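Spindle assembly checkpoint serine/threonine-protein kinase BUB1 (Saccharomyces cerevisiae, PDB 3ESL) acts as a mitotic checkpoint kinase that delays anaphase until chromosomes are bioriented on the spindle and helps correct faulty kinetochore-microtubule attachments. Local coordinates at residues Lys123-Asn127 and Ala128-Leu132. Residues are numbered along the deposited sequence; the frame is centred on the assembly and turned at random.
Sequences KLLEN and AQFFL
Leu-125 and Phe-130 meet where helix 115-127 stops and the chain turns into helix 131-143, and the carbonyls of the last helical turn illustrate how such an end is satisfied. Leu-124 O keeps an ordinary helical partner, Ala-128 N, at 3.0 Å. One residue on, Leu-125 O reaches past Gln-129 N, which lies near but at a poor angle, and accepts instead from Phe-130 N at 2.8 Å. Gln-129 N turns to Glu-126 O, also at 2.8 Å, approaching from well above the carbonyl plane rather than along a lone pair. The carbonyl of Asn-127 is taken by a side chain: Gln-129 NE2 donates to Asn-127 O at 2.9 Å in a fairly straight bond (164°), with the acceptor close to the plane of the amide. A bend at chi2 (115°) brings the amide back to the Asn-127 carbonyl.

The apolar part of the contact is slight: Leu-125 CB lies 4.1 Å from Phe-130 CB, while Leu-125 O sits at the edge of the Phe-130 ring. The Phe-131 ring brings CE1 to 3.5 Å from Glu-126 O and has Gln-129 CA over one face, displaced toward the rim. Glu-126 itself points its carboxylate to Arg-162 in a salt bridge, and Arg-185 makes a cation-pi contact with Phe-130. The positive phi of Gln-129 (67°), with the paired bonds Phe-130 N to Leu-125 O and Gln-129 N to Glu-126 O, defines a Schellman motif; with Phe-130 as the N-cap of the next helix, it joins two successive helices of the all-alpha, TPR-type N-terminal domain of BUB1.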
loop_
_atom_site.group_PDB
_atom_site.type_symbol
_atom_site.label_atom_id
_atom_site.label_comp_id
_atom_site.label_asym_id
_atom_site.label_seq_id
_atom_site.Cartn_x
_atom_site.Cartn_y
_atom_site.Cartn_z
ATOM N N LYS A 123 -9.683 6.750 -3.427
ATOM C CA LYS A 123 -9.113 8.093 -3.283
ATOM C C LYS A 123 -8.145 8.390 -4.432
ATOM O O LYS A 123 -8.169 9.486 -4.999
ATOM C CB LYS A 123 -8.426 8.269 -1.928
ATOM C CG LYS A 123 -7.873 9.677 -1.674
ATOM C CD LYS A 123 -7.131 9.780 -0.330
ATOM C CE LYS A 123 -5.707 9.211 -0.400
ATOM N NZ LYS A 123 -4.770 10.062 -1.209
ATOM N N LEU A 124 -7.308 7.412 -4.790
ATOM C CA LEU A 124 -6.381 7.612 -5.913
ATOM C C LEU A 124 -7.153 7.935 -7.200
ATOM O O LEU A 124 -6.815 8.897 -7.910
ATOM C CB LEU A 124 -5.477 6.377 -6.107
ATOM C CG LEU A 124 -4.471 6.480 -7.259
ATOM C CD1 LEU A 124 -3.283 7.326 -6.876
ATOM C CD2 LEU A 124 -4.019 5.094 -7.707
ATOM N N LEU A 125 -8.176 7.135 -7.497
ATOM C CA LEU A 125 -8.963 7.314 -8.706
ATOM C C LEU A 125 -9.721 8.635 -8.641
ATOM O O LEU A 125 -9.812 9.338 -9.646
ATOM C CB LEU A 125 -9.942 6.167 -8.908
ATOM C CG LEU A 125 -9.343 4.781 -9.162
ATOM C CD1 LEU A 125 -10.447 3.775 -9.449
ATOM C CD2 LEU A 125 -8.321 4.837 -10.307
ATOM N N GLU A 126 -10.245 8.962 -7.459
ATOM C CA GLU A 126 -10.958 10.242 -7.271
ATOM C C GLU A 126 -10.074 11.447 -7.608
ATOM O O GLU A 126 -10.477 12.328 -8.397
ATOM C CB GLU A 126 -11.526 10.352 -5.847
ATOM C CG GLU A 126 -12.005 11.775 -5.504
ATOM C CD GLU A 126 -12.598 11.911 -4.114
ATOM O OE1 GLU A 126 -12.459 10.984 -3.276
ATOM O OE2 GLU A 126 -13.219 12.969 -3.863
ATOM N N ASN A 127 -8.883 11.486 -7.019
ATOM C CA ASN A 127 -7.913 12.552 -7.271
ATOM C C ASN A 127 -7.495 12.626 -8.740
ATOM O O ASN A 127 -7.227 13.716 -9.261
ATOM C CB ASN A 127 -6.689 12.413 -6.364
ATOM C CG ASN A 127 -7.016 12.640 -4.891
ATOM O OD1 ASN A 127 -7.977 13.329 -4.552
ATOM N ND2 ASN A 127 -6.207 12.065 -4.013
ATOM N N ALA A 128 -7.466 11.471 -9.403
ATOM C CA ALA A 128 -7.152 11.405 -10.833
ATOM C C ALA A 128 -8.376 11.712 -11.685
ATOM O O ALA A 128 -8.319 11.617 -12.908
ATOM C CB ALA A 128 -6.596 10.039 -11.207
ATOM N N GLN A 129 -9.486 12.056 -11.031
ATOM C CA GLN A 129 -10.734 12.414 -11.709
ATOM C C GLN A 129 -11.407 11.261 -12.466
ATOM O O GLN A 129 -12.152 11.479 -13.423
ATOM C CB GLN A 129 -10.549 13.661 -12.606
ATOM C CG GLN A 129 -9.764 14.780 -11.960
ATOM C CD GLN A 129 -8.456 15.034 -12.662
ATOM O OE1 GLN A 129 -8.441 15.360 -13.852
ATOM N NE2 GLN A 129 -7.353 14.929 -11.934
ATOM N N PHE A 130 -11.139 10.022 -12.043
ATOM C CA PHE A 130 -11.938 8.896 -12.484
ATOM C C PHE A 130 -13.091 8.794 -11.493
ATOM O O PHE A 130 -13.167 7.861 -10.689
ATOM C CB PHE A 130 -11.122 7.587 -12.529
ATOM C CG PHE A 130 -10.090 7.542 -13.631
ATOM C CD1 PHE A 130 -10.470 7.343 -14.962
ATOM C CD2 PHE A 130 -8.738 7.698 -13.339
ATOM C CE1 PHE A 130 -9.504 7.295 -15.983
ATOM C CE2 PHE A 130 -7.772 7.651 -14.343
ATOM C CZ PHE A 130 -8.153 7.449 -15.662
ATOM N N PHE A 131 -13.989 9.775 -11.546
ATOM C CA PHE A 131 -14.956 9.978 -10.470
ATOM C C PHE A 131 -15.910 8.806 -10.259
ATOM O O PHE A 131 -16.091 8.335 -9.128
ATOM C CB PHE A 131 -15.714 11.307 -10.662
ATOM C CG PHE A 131 -14.844 12.526 -10.483
ATOM C CD1 PHE A 131 -14.290 12.828 -9.245
ATOM C CD2 PHE A 131 -14.587 13.376 -11.560
ATOM C CE1 PHE A 131 -13.477 13.945 -9.076
ATOM C CE2 PHE A 131 -13.785 14.501 -11.403
ATOM C CZ PHE A 131 -13.225 14.788 -10.162
ATOM N N LEU A 132 -16.504 8.313 -11.338
ATOM C CA LEU A 132 -17.506 7.262 -11.205
ATOM C C LEU A 132 -16.883 5.873 -10.999
ATOM O O LEU A 132 -17.469 5.015 -10.339
ATOM C CB LEU A 132 -18.519 7.302 -12.361
ATOM C CG LEU A 132 -19.277 8.642 -12.478
ATOM C CD1 LEU A 132 -20.143 8.699 -13.727
ATOM C CD2 LEU A 132 -20.094 8.972 -11.222
#